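Local coordinates for envelope glycoprotein (Bourbon virus, PDB 5ZKX), which probably mediates receptor attachment and fusion of viral and cellular membranes during entry, and is captured here as a class III fusion protein in its postfusion trimer, at the interface of chains A and B. Sequence-based numbering; all coordinates share one arbitrary frame. Chains: chain A/B, Envelope glycoprotein.

Contact 1: the interface of chains A and B. Residues chain A 283-285; chain B 277-278, 280-282.
In this gp64-family class III fusion glycoprotein, the backbone of A:Val284 and A:Tyr285, at the start of the long central helix 284-329, docks onto B:His280 and B:Glu277 of a neighbouring protomer.

Hydrogen bonding comes first from two main-chain N-H groups of the opening turn. A:Val284 N donates to B:His280 O at 3.2 Å, nearly straight (172° at H) and in the carbonyl plane. A:Tyr285 N donates to B:Glu277 O at 3.0 Å, but it lies 43° above that carbonyl plane and the bond is more bent. The partner's carbonyls thus serve N-H groups that have no preceding helical turn to supply acceptors. Just before the helix, A:Ser283 forms an antiparallel bridge with B:Ala281.

A water-mediated link accompanies these bonds: water 1 lies 2.6 Å from the hydroxyl OG of A:Ser283 and 2.5 Å from the side-chain amine nitrogen NZ of B:Lys278.

Apolar packing fills the flanks. B:Glu277 runs extended across A:Val284 at about a right angle, its CG 3.6 Å from A:Val284 CG1. The A:Tyr285 ring leaves the helix opposite its own N (chi1 -177°), which sets CG 3.6 Å from B:Lys278 CD.

Van der Waals contacts with polar atoms complete the patch. A:Val284 CG2 turns toward B:Ala281 O at 3.5 Å. The carboxylate OE2 of B:Glu277 sits 3.7 Å from A:Tyr285 CD2, and its charge may be favoured by the nearby helix N-terminus.

Contact 2: the interface of chains A and B. Residues chain A 316-317, 320; chain B 15-18.
A:Asn320 reaches B:Asn17 with chi1 at -91° and chi2 at -20°, a pair of torsions that keeps OD1 on the CA side and sends ND2 away from it, toward chain B. B:Asn17 answers with CG beside its backbone N and opposite its carbonyl carbon, which brings OD1 toward helix 284-329. In this gp64-family postfusion trimer the patch is an extended N-terminal segment of one protomer laid along another protomer's central helix.

Both N-H groups of the A:Asn320 amide are used. ND2 donates to B:Asn17 OD1 at 2.7 Å, almost straight and in the donor's amide plane, although it stands above the acceptor's plane. It also donates to B:Ala16 O at 3.1 Å, again from above the carbonyl plane. Two acceptors in the donor plane should fix the rotation of this amide.

The A:Asn320 amide and the B:Phe15 ring lie nearly parallel, 5° apart. A:Asn320 OD1 lies over the CB/CG end of the ring, 3.7 Å from B:Phe15 CG, and B:Phe15 CB is 3.5 Å from A:Asn320 CG; the ring carbon CD2 approaches the helix carbonyl A:Asn320 O at 3.4 Å. A:Lys317 crosses B:Asn17 roughly perpendicularly, its CG 3.9 Å from B:Asn17 CG. One turn before A:Asn320, A:Thr316 OG1 rests 3.4 Å from B:Tyr18 CB.

Contact 3: the interface of chains A and B. Residues chain A 285; chain B 253-254, 278.
A:Tyr285 and B:Pro254 approach from opposite directions, and the pyrrolidine ring meets a face of the phenol ring near its rim. This is an apolar packing site of the gp64-family trimer, where the first turn of central helix 284-329 meets the loop between strands 250-252 and 256-260 of the adjacent protomer. A disulfide between B:Cys252 and B:Cys257 brackets that loop and probably stiffens it.

The proline lies against one face of the aromatic ring. Its CG stands 3.8 Å above the ring plane of A:Tyr285, displaced toward the rim, and CD is 3.5 Å from A:Tyr285 CZ. The same CD lies 3.4 Å from the phenol oxygen OH, so the contact follows the outer part of the ring rather than its centre. A chi2 of -94° sets the ring roughly perpendicular to the CA, CB, CG plane, which presents this face to the loop. B:Lys278 CD covers the same face nearer CB, extending the apolar cover along the side chain.

B:Leu253 meets the tyrosine differently, crossing its long axis at about a right angle beyond the ring. Its methyl CD2 is 3.6 Å from A:Tyr285 OH and CD1 is 3.7 Å away, while CB also approaches the oxygen at 3.6 Å. The branched end therefore packs against the outer side of the phenol oxygen.

Contact 1: the interface of chains A and B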
# COMPACT_ATOMS: atom_id res chain seq x y z
N SER A 283 4.83 0.12 2.20
CA SER A 283 4.78 -0.30 3.59
C SER A 283 3.47 0.15 4.25
O SER A 283 2.81 1.09 3.81
CB SER A 283 5.97 0.27 4.37
OG SER A 283 5.78 1.64 4.65
N VAL A 284 3.11 -0.57 5.32
CA VAL A 284 1.96 -0.19 6.15
C VAL A 284 2.08 1.26 6.59
O VAL A 284 1.08 1.97 6.71
CB VAL A 284 1.85 -1.15 7.35
CG1 VAL A 284 0.95 -0.58 8.44
CG2 VAL A 284 1.34 -2.51 6.90
N TYR A 285 3.31 1.72 6.83
CA TYR A 285 3.51 3.10 7.27
C TYR A 285 3.17 4.08 6.15
O TYR A 285 2.63 5.16 6.41
CB TYR A 285 4.94 3.30 7.74
CG TYR A 285 5.19 4.69 8.26
CD1 TYR A 285 5.69 5.68 7.42
CD2 TYR A 285 4.89 5.03 9.57
CE1 TYR A 285 5.90 6.95 7.88
CE2 TYR A 285 5.10 6.31 10.04
CZ TYR A 285 5.61 7.27 9.19
OH TYR A 285 5.82 8.55 9.63
N GLU B 277 5.81 -1.23 10.99
CA GLU B 277 5.10 -0.58 9.89
C GLU B 277 6.02 -0.24 8.73
O GLU B 277 5.55 -0.13 7.59
CB GLU B 277 4.39 0.67 10.41
CG GLU B 277 3.08 0.36 11.13
CD GLU B 277 2.39 1.59 11.68
OE1 GLU B 277 1.71 1.47 12.72
OE2 GLU B 277 2.51 2.67 11.07
N LYS B 278 7.32 -0.08 8.99
CA LYS B 278 8.29 0.19 7.94
C LYS B 278 8.93 -1.08 7.39
O LYS B 278 9.60 -1.00 6.35
CB LYS B 278 9.37 1.13 8.46
CG LYS B 278 8.86 2.49 8.90
CD LYS B 278 8.54 3.38 7.71
CE LYS B 278 9.80 3.98 7.11
NZ LYS B 278 9.54 4.57 5.76
N HIS B 280 6.99 -4.32 7.24
CA HIS B 280 5.95 -5.13 6.63
C HIS B 280 5.19 -4.32 5.60
O HIS B 280 4.88 -3.14 5.80
CB HIS B 280 4.99 -5.65 7.70
CG HIS B 280 5.64 -6.55 8.70
ND1 HIS B 280 5.04 -6.91 9.89
CD2 HIS B 280 6.84 -7.18 8.69
CE1 HIS B 280 5.84 -7.71 10.57
NE2 HIS B 280 6.94 -7.89 9.86
N ALA B 281 4.88 -4.97 4.48
CA ALA B 281 4.21 -4.30 3.38
C ALA B 281 2.71 -4.21 3.64
O ALA B 281 2.15 -4.93 4.47
CB ALA B 281 4.48 -5.02 2.07
N ALA B 282 2.06 -3.31 2.91
CA ALA B 282 0.61 -3.17 2.97
C ALA B 282 -0.03 -4.00 1.87
O ALA B 282 0.45 -4.01 0.73
CB ALA B 282 0.20 -1.71 2.84
O HOH W 1 7.84 3.17 4.57

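Contact 2: the interface of chains A and B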
# COMPACT_ATOMS: atom_id res chain seq x y z
N THR A 316 -29.43 34.59 6.23
CA THR A 316 -30.81 34.45 6.68
C THR A 316 -31.17 35.50 7.72
O THR A 316 -32.32 35.95 7.78
CB THR A 316 -31.07 33.05 7.23
OG1 THR A 316 -30.19 32.79 8.33
CG2 THR A 316 -30.85 32.00 6.15
N LYS A 317 -30.20 35.89 8.55
CA LYS A 317 -30.45 36.96 9.51
C LYS A 317 -30.66 38.29 8.81
O LYS A 317 -31.57 39.05 9.16
CB LYS A 317 -29.29 37.05 10.50
CG LYS A 317 -29.12 35.81 11.36
CD LYS A 317 -27.99 35.97 12.36
CE LYS A 317 -27.85 34.73 13.22
NZ LYS A 317 -26.70 34.84 14.15
N ASN A 320 -34.04 38.11 6.92
CA ASN A 320 -35.17 38.19 7.84
C ASN A 320 -35.49 39.64 8.19
O ASN A 320 -36.66 40.05 8.18
CB ASN A 320 -34.88 37.38 9.10
CG ASN A 320 -35.36 35.94 9.00
OD1 ASN A 320 -36.21 35.61 8.17
ND2 ASN A 320 -34.82 35.07 9.84
N PHE B 15 -39.75 36.01 12.78
CA PHE B 15 -38.97 35.32 11.77
C PHE B 15 -37.92 34.46 12.46
O PHE B 15 -37.12 34.96 13.25
CB PHE B 15 -38.32 36.31 10.81
CG PHE B 15 -39.27 36.85 9.78
CD1 PHE B 15 -40.19 36.02 9.16
CD2 PHE B 15 -39.26 38.20 9.43
CE1 PHE B 15 -41.07 36.51 8.22
CE2 PHE B 15 -40.14 38.69 8.50
CZ PHE B 15 -41.05 37.85 7.89
N ALA B 16 -37.96 33.16 12.19
CA ALA B 16 -36.99 32.23 12.75
C ALA B 16 -35.67 32.37 11.99
O ALA B 16 -35.64 32.23 10.77
CB ALA B 16 -37.51 30.80 12.68
N ASN B 17 -34.60 32.66 12.72
CA ASN B 17 -33.29 32.72 12.10
C ASN B 17 -32.72 31.31 11.95
O ASN B 17 -33.18 30.35 12.58
CB ASN B 17 -32.34 33.58 12.93
CG ASN B 17 -32.63 35.06 12.80
OD1 ASN B 17 -32.91 35.56 11.72
ND2 ASN B 17 -32.56 35.77 13.92
N TYR B 18 -31.70 31.20 11.11
CA TYR B 18 -30.92 29.97 11.00
C TYR B 18 -29.60 30.17 11.73
O TYR B 18 -28.94 31.21 11.56
CB TYR B 18 -30.66 29.60 9.54
CG TYR B 18 -29.69 28.45 9.41
CD1 TYR B 18 -29.99 27.20 9.93
CD2 TYR B 18 -28.47 28.62 8.76
CE1 TYR B 18 -29.11 26.15 9.82
CE2 TYR B 18 -27.58 27.57 8.64
CZ TYR B 18 -27.90 26.33 9.17
OH TYR B 18 -27.03 25.28 9.05

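Contact 3: the interface of chains A and B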
# COMPACT_ATOMS: atom_id res chain seq x y z
N TYR A 285 3.31 1.72 6.83
CA TYR A 285 3.51 3.10 7.27
C TYR A 285 3.17 4.08 6.15
O TYR A 285 2.63 5.16 6.41
CB TYR A 285 4.94 3.30 7.74
CG TYR A 285 5.19 4.69 8.26
CD1 TYR A 285 5.69 5.68 7.42
CD2 TYR A 285 4.89 5.03 9.57
CE1 TYR A 285 5.90 6.95 7.88
CE2 TYR A 285 5.10 6.31 10.04
CZ TYR A 285 5.61 7.27 9.19
OH TYR A 285 5.82 8.55 9.63
N LEU B 253 8.62 10.32 14.27
CA LEU B 253 8.40 9.52 13.07
C LEU B 253 9.71 8.87 12.65
O LEU B 253 10.77 9.16 13.21
CB LEU B 253 7.85 10.42 11.97
CG LEU B 253 6.57 11.21 12.27
CD1 LEU B 253 6.12 11.98 11.04
CD2 LEU B 253 5.47 10.28 12.76
N PRO B 254 9.67 7.95 11.68
CA PRO B 254 10.92 7.36 11.19
C PRO B 254 12.01 8.38 10.87
O PRO B 254 13.14 8.24 11.35
CB PRO B 254 10.46 6.61 9.94
CG PRO B 254 9.09 6.16 10.27
CD PRO B 254 8.49 7.22 11.17
N LYS B 278 7.32 -0.08 8.99
CA LYS B 278 8.29 0.19 7.94
C LYS B 278 8.93 -1.08 7.39
O LYS B 278 9.60 -1.00 6.35
CB LYS B 278 9.37 1.13 8.46
CG LYS B 278 8.86 2.49 8.90
CD LYS B 278 8.54 3.38 7.71
CE LYS B 278 9.80 3.98 7.11
NZ LYS B 278 9.54 4.57 5.76

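Contact 1 and contact 3 form one continuous patch: their C-alpha centres are about 8 Å apart, and A:Tyr285 and B:Lys278 belong to both. The tyrosine uses its backbone N-H and the inner part of its side chain in the first and the outer part of its ring in the second. The C-alpha centre of contact 2 is about 52 Å from that of contact 1 and about 51 Å from that of contact 3, toward the other end of the same helix 284-329. One helix of chain A is therefore held by chain B near both ends, through different segments of the partner. Repeated in the three copies, this would help tie the elongated postfusion trimer together.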